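Local coordinates for designed Anbu Protein (Synthetic construct, PDB 5LOY) that is a consensus-designed ancestral beta subunit related to the proteasome, probably an N-terminal nucleophile-type hydrolase, that assembles into a helical array, at residues Gly188-Leu193 with Arg206-Glu211; Val35-Gly40 with Ser200-His205. All coordinates share one frame; numbering follows the deposited sequence.

Contact 1: residues Gly188-Leu193 with Arg206-Glu211; sequences GLPLDL and RRRIDE
Four backbone hydrogen bonds define the beta hairpin of strands 191-197 and 205-209: L191 and I209 exchange both N-H...O=C bonds, as do L193 and R207. The I209 N to L191 O bond, 2.9 Å long, is nearly straight at the hydrogen (173°), while L193 N meets R207 O almost along the C=O axis. Between these two hydrogen-bonded pairs stands the non-hydrogen-bonded pair D192 and R208, whose side chains run side by side on one face of the sheet.

R208 can be followed outward. Its CB sits near L191 O; CG, anti to the backbone N, passes P190 CB at 4.1 Å; a bend at chi3 (-90°) then turns the guanidinium back toward the neighbouring strand. P190, which follows a cis peptide bond, sets CG over the centre of one guanidinium face, and D192 OD2 lies at the edge, in plane. NE comes within 3.6 Å of D192 OD1 without a bond, and NH2 reaches D192 OD2 at 3.3 Å, a weak but straight salt-bridge bond. D192 OD1 is taken by R31 in a second salt bridge. An alanine at D192 would probably leave R208 and R31 without this shared carboxylate, and their close like charges less well balanced.

The other face holds L191, L193 and I209 together with R207, whose guanidinium face rests on I209 CG1 and which forms a salt bridge with D213. L191 and I209 pack on helix 166-183, L193 and R207 on W239 of the second subunit. The D192 carboxylate is buried, and the flanking arginines would be expected to stabilise its ionised form.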
loop_
_atom_site.group_PDB
_atom_site.type_symbol
_atom_site.label_atom_id
_atom_site.label_comp_id
_atom_site.label_asym_id
_atom_site.label_seq_id
_atom_site.Cartn_x
_atom_site.Cartn_y
_atom_site.Cartn_z
ATOM N N GLY A 188 3.916 14.059 1.988
ATOM C CA GLY A 188 4.641 14.882 2.949
ATOM C C GLY A 188 3.862 16.019 3.592
ATOM O O GLY A 188 2.901 16.537 3.034
ATOM N N LEU A 189 4.316 16.409 4.781
ATOM C CA LEU A 189 3.753 17.524 5.542
ATOM C C LEU A 189 4.046 18.821 4.842
ATOM O O LEU A 189 5.027 18.917 4.128
ATOM C CB LEU A 189 4.395 17.577 6.926
ATOM C CG LEU A 189 4.116 16.410 7.888
ATOM C CD1 LEU A 189 4.765 16.639 9.241
ATOM C CD2 LEU A 189 2.641 16.233 8.084
ATOM N N PRO A 190 3.221 19.856 5.072
ATOM C CA PRO A 190 2.079 19.923 6.000
ATOM C C PRO A 190 0.811 19.248 5.534
ATOM O O PRO A 190 0.574 19.222 4.321
ATOM C CB PRO A 190 1.840 21.425 6.147
ATOM C CG PRO A 190 2.487 22.055 4.948
ATOM C CD PRO A 190 3.675 21.198 4.662
ATOM N N LEU A 191 0.012 18.732 6.491
ATOM C CA LEU A 191 -1.339 18.226 6.222
ATOM C C LEU A 191 -2.374 19.231 6.573
ATOM O O LEU A 191 -2.163 20.063 7.431
ATOM C CB LEU A 191 -1.736 17.028 7.088
ATOM C CG LEU A 191 -0.702 15.962 7.387
ATOM C CD1 LEU A 191 -1.371 14.841 8.148
ATOM C CD2 LEU A 191 -0.081 15.460 6.094
ATOM N N ASP A 192 -3.522 19.100 5.917
ATOM C CA ASP A 192 -4.742 19.796 6.287
ATOM C C ASP A 192 -5.723 18.751 6.827
ATOM O O ASP A 192 -5.800 17.626 6.314
ATOM C CB ASP A 192 -5.314 20.567 5.089
ATOM C CG ASP A 192 -4.448 21.779 4.703
ATOM O OD1 ASP A 192 -4.531 22.819 5.403
ATOM O OD2 ASP A 192 -3.645 21.687 3.727
ATOM N N LEU A 193 -6.411 19.118 7.902
ATOM C CA LEU A 193 -7.376 18.260 8.549
ATOM C C LEU A 193 -8.666 19.036 8.827
ATOM O O LEU A 193 -8.618 20.139 9.396
ATOM C CB LEU A 193 -6.812 17.754 9.866
ATOM C CG LEU A 193 -7.799 16.930 10.715
ATOM C CD1 LEU A 193 -8.088 15.585 10.046
ATOM C CD2 LEU A 193 -7.261 16.716 12.126
ATOM N N ARG A 206 -10.915 22.834 11.825
ATOM C CA ARG A 206 -10.071 22.792 10.649
ATOM C C ARG A 206 -8.711 23.350 11.018
ATOM O O ARG A 206 -8.617 24.453 11.555
ATOM C CB ARG A 206 -10.722 23.581 9.523
ATOM C CG ARG A 206 -9.815 24.417 8.640
ATOM C CD ARG A 206 -9.560 23.831 7.283
ATOM N NE ARG A 206 -9.902 24.809 6.246
ATOM C CZ ARG A 206 -9.343 24.874 5.035
ATOM N NH1 ARG A 206 -9.765 25.802 4.176
ATOM N NH2 ARG A 206 -8.380 24.016 4.667
ATOM N N ARG A 207 -7.661 22.583 10.752
ATOM C CA ARG A 207 -6.317 23.104 10.927
ATOM C C ARG A 207 -5.259 22.484 10.033
ATOM O O ARG A 207 -5.494 21.498 9.343
ATOM C CB ARG A 207 -5.877 23.031 12.393
ATOM C CG ARG A 207 -5.567 21.648 12.918
ATOM C CD ARG A 207 -5.317 21.732 14.425
ATOM N NE ARG A 207 -4.741 20.493 14.955
ATOM C CZ ARG A 207 -3.440 20.271 15.182
ATOM N NH1 ARG A 207 -2.528 21.201 14.930
ATOM N NH2 ARG A 207 -3.059 19.096 15.662
ATOM N N ARG A 208 -4.103 23.135 10.064
ATOM C CA ARG A 208 -2.910 22.741 9.368
ATOM C C ARG A 208 -1.927 22.109 10.385
ATOM O O ARG A 208 -1.690 22.640 11.461
ATOM C CB ARG A 208 -2.336 23.986 8.682
ATOM C CG ARG A 208 -0.975 23.819 8.015
ATOM C CD ARG A 208 -0.763 24.776 6.827
ATOM N NE ARG A 208 -1.221 24.185 5.561
ATOM C CZ ARG A 208 -0.786 24.543 4.355
ATOM N NH1 ARG A 208 0.096 25.518 4.235
ATOM N NH2 ARG A 208 -1.250 23.929 3.260
ATOM N N ILE A 209 -1.402 20.943 10.037
ATOM C CA ILE A 209 -0.483 20.195 10.879
ATOM C C ILE A 209 0.893 20.184 10.227
ATOM O O ILE A 209 1.074 19.561 9.183
ATOM C CB ILE A 209 -0.989 18.755 11.019
ATOM C CG1 ILE A 209 -2.284 18.738 11.827
ATOM C CG2 ILE A 209 0.035 17.872 11.722
ATOM C CD1 ILE A 209 -3.014 17.408 11.791
ATOM N N ASP A 210 1.860 20.852 10.832
ATOM C CA ASP A 210 3.219 20.911 10.277
ATOM C C ASP A 210 4.216 20.022 11.028
ATOM O O ASP A 210 3.871 19.360 12.002
ATOM C CB ASP A 210 3.713 22.366 10.180
ATOM C CG ASP A 210 3.925 23.030 11.541
ATOM O OD1 ASP A 210 4.077 22.322 12.564
ATOM O OD2 ASP A 210 3.961 24.290 11.587
ATOM N N GLU A 211 5.460 20.000 10.568
ATOM C CA GLU A 211 6.494 19.130 11.168
ATOM C C GLU A 211 6.737 19.355 12.669
ATOM O O GLU A 211 7.240 18.485 13.339
ATOM C CB GLU A 211 7.828 19.252 10.401
ATOM C CG GLU A 211 8.656 20.500 10.687
ATOM C CD GLU A 211 9.868 20.646 9.749
ATOM O OE1 GLU A 211 10.137 19.715 8.955
ATOM O OE2 GLU A 211 10.574 21.686 9.817
#

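Contact 2: residues Val35-Gly40 with Ser200-His205; sequences VFEVPG and SLRVGH
This is a surface contact between the two sheets of the fold, in which the end of strand 33-38, the outermost strand, within this chain, of its sheet, and the turn after it meet the loop joining strands 191-197 and 205-209. Two hydrogen bonds, both donated by backbone N-H groups, support that reading. E37 sends its chain out extended, CG anti to the backbone N (chi1 -179°), so that OE2 accepts from V203 N at 2.9 Å. The bond is nearly straight at the hydrogen (170°), yet the donor stands above the carboxylate plane, 49° out of it. The other bond, G40 N to L201 O at 2.8 Å, is wholly backbone and lies in the carbonyl plane.

Within the proteasome-subunit fold, a sandwich of beta sheets flanked by helices, these links bridge one end of the two sheets. V35 and V203 add an apolar touch, tip to tip, V35 CG1 to V203 CG2 at 3.9 Å, with L194 beside both. The V203 methyl CG2 also packs on the E37 carboxylate carbon, CD, at 3.7 Å, its side chain crossing that of E37 obliquely.

R202 bends at chi3 and brings one guanidinium face to G40 N, offset toward the rim, while NH1 comes within 3.6 Å of P39 CB. One residue earlier in the loop, L201 CD1 meets G40 O at 3.6 Å, and L201 N donates to the hydroxyl of Y196.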
loop_
_atom_site.group_PDB
_atom_site.type_symbol
_atom_site.label_atom_id
_atom_site.label_comp_id
_atom_site.label_asym_id
_atom_site.label_seq_id
_atom_site.Cartn_x
_atom_site.Cartn_y
_atom_site.Cartn_z
ATOM N N VAL A 35 -12.531 24.651 0.549
ATOM C CA VAL A 35 -13.764 24.686 1.296
ATOM C C VAL A 35 -14.707 25.773 0.766
ATOM O O VAL A 35 -14.317 26.915 0.563
ATOM C CB VAL A 35 -13.471 24.932 2.782
ATOM C CG1 VAL A 35 -14.766 25.011 3.574
ATOM C CG2 VAL A 35 -12.583 23.825 3.321
ATOM N N PHE A 36 -15.953 25.377 0.527
ATOM C CA PHE A 36 -17.012 26.290 0.118
ATOM C C PHE A 36 -18.070 26.225 1.215
ATOM O O PHE A 36 -18.661 25.186 1.445
ATOM C CB PHE A 36 -17.544 25.867 -1.254
ATOM C CG PHE A 36 -16.461 25.705 -2.278
ATOM C CD1 PHE A 36 -15.737 24.534 -2.349
ATOM C CD2 PHE A 36 -16.115 26.759 -3.131
ATOM C CE1 PHE A 36 -14.704 24.396 -3.271
ATOM C CE2 PHE A 36 -15.080 26.636 -4.063
ATOM C CZ PHE A 36 -14.377 25.444 -4.129
ATOM N N GLU A 37 -18.260 27.335 1.912
ATOM C CA GLU A 37 -19.087 27.374 3.099
ATOM C C GLU A 37 -20.091 28.533 2.985
ATOM O O GLU A 37 -19.706 29.656 2.651
ATOM C CB GLU A 37 -18.205 27.539 4.345
ATOM C CG GLU A 37 -18.982 27.563 5.672
ATOM C CD GLU A 37 -18.141 27.918 6.911
ATOM O OE1 GLU A 37 -17.094 28.588 6.769
ATOM O OE2 GLU A 37 -18.524 27.531 8.047
ATOM N N VAL A 38 -21.374 28.253 3.235
ATOM C CA VAL A 38 -22.351 29.292 3.593
ATOM C C VAL A 38 -22.842 28.940 4.988
ATOM O O VAL A 38 -23.641 28.030 5.154
ATOM C CB VAL A 38 -23.539 29.371 2.622
ATOM C CG1 VAL A 38 -24.528 30.446 3.070
ATOM C CG2 VAL A 38 -23.046 29.662 1.218
ATOM N N PRO A 39 -22.335 29.645 6.009
ATOM C CA PRO A 39 -22.572 29.170 7.382
ATOM C C PRO A 39 -24.061 29.139 7.696
ATOM O O PRO A 39 -24.762 30.104 7.405
ATOM C CB PRO A 39 -21.839 30.200 8.251
ATOM C CG PRO A 39 -20.905 30.917 7.323
ATOM C CD PRO A 39 -21.597 30.923 5.990
ATOM N N GLY A 40 -24.526 28.018 8.245
ATOM C CA GLY A 40 -25.944 27.801 8.493
ATOM C C GLY A 40 -26.786 27.314 7.311
ATOM O O GLY A 40 -27.977 27.082 7.492
ATOM N N SER A 200 -24.363 20.594 11.713
ATOM C CA SER A 200 -23.849 21.895 12.167
ATOM C C SER A 200 -23.980 22.953 11.067
ATOM O O SER A 200 -24.270 24.089 11.359
ATOM C CB SER A 200 -22.389 21.775 12.621
ATOM O OG SER A 200 -21.567 21.278 11.571
ATOM N N LEU A 201 -23.748 22.557 9.815
ATOM C CA LEU A 201 -23.780 23.454 8.659
ATOM C C LEU A 201 -22.767 24.590 8.805
ATOM O O LEU A 201 -22.994 25.727 8.399
ATOM C CB LEU A 201 -25.198 23.975 8.427
ATOM C CG LEU A 201 -26.258 22.882 8.205
ATOM C CD1 LEU A 201 -27.641 23.504 8.083
ATOM C CD2 LEU A 201 -25.961 22.043 6.970
ATOM N N ARG A 202 -21.626 24.229 9.371
ATOM C CA ARG A 202 -20.585 25.154 9.774
ATOM C C ARG A 202 -19.258 24.364 9.792
ATOM O O ARG A 202 -19.247 23.198 10.135
ATOM C CB ARG A 202 -20.941 25.653 11.177
ATOM C CG ARG A 202 -20.583 27.083 11.494
ATOM C CD ARG A 202 -21.276 27.514 12.790
ATOM N NE ARG A 202 -22.695 27.860 12.588
ATOM C CZ ARG A 202 -23.145 29.038 12.131
ATOM N NH1 ARG A 202 -22.299 30.022 11.815
ATOM N NH2 ARG A 202 -24.454 29.242 11.976
ATOM N N VAL A 203 -18.147 24.980 9.411
ATOM C CA VAL A 203 -16.849 24.322 9.567
ATOM C C VAL A 203 -16.443 24.393 11.040
ATOM O O VAL A 203 -16.093 25.464 11.540
ATOM C CB VAL A 203 -15.753 24.981 8.725
ATOM C CG1 VAL A 203 -14.416 24.307 8.985
ATOM C CG2 VAL A 203 -16.087 24.881 7.255
ATOM N N GLY A 204 -16.513 23.258 11.738
ATOM C CA GLY A 204 -16.294 23.248 13.196
ATOM C C GLY A 204 -14.818 23.258 13.535
ATOM O O GLY A 204 -14.332 24.177 14.171
ATOM N N HIS A 205 -14.105 22.241 13.069
ATOM C CA HIS A 205 -12.678 22.137 13.311
ATOM C C HIS A 205 -11.911 21.978 12.005
ATOM O O HIS A 205 -12.216 21.117 11.171
ATOM C CB HIS A 205 -12.310 20.989 14.264
ATOM C CG HIS A 205 -12.997 21.051 15.601
ATOM N ND1 HIS A 205 -13.808 20.047 16.109
ATOM C CD2 HIS A 205 -12.946 22.008 16.556
ATOM C CE1 HIS A 205 -14.238 20.405 17.310
ATOM N NE2 HIS A 205 -13.725 21.586 17.604
#

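Overall arrangement
From the N terminus, the chain first lays down 35-40, the end of the outermost strand, within this chain, of the five-stranded sheet, and meets it again at 200-205, so contact 2 closes a loop of 159 residues. Before that return it passes 188-193, whose partner 206-211 follows just after, closing the short hairpin of contact 1. The segments therefore alternate, and the two closures cross rather than nest. The hairpin of contact 1 belongs to the six-stranded sheet, and its connecting loop supplies one side of contact 2, linking one sheet to the other. Their centres are 19 Å apart, but R206 NH1 packs on V35 CG2 at 3.5 Å, joining them directly.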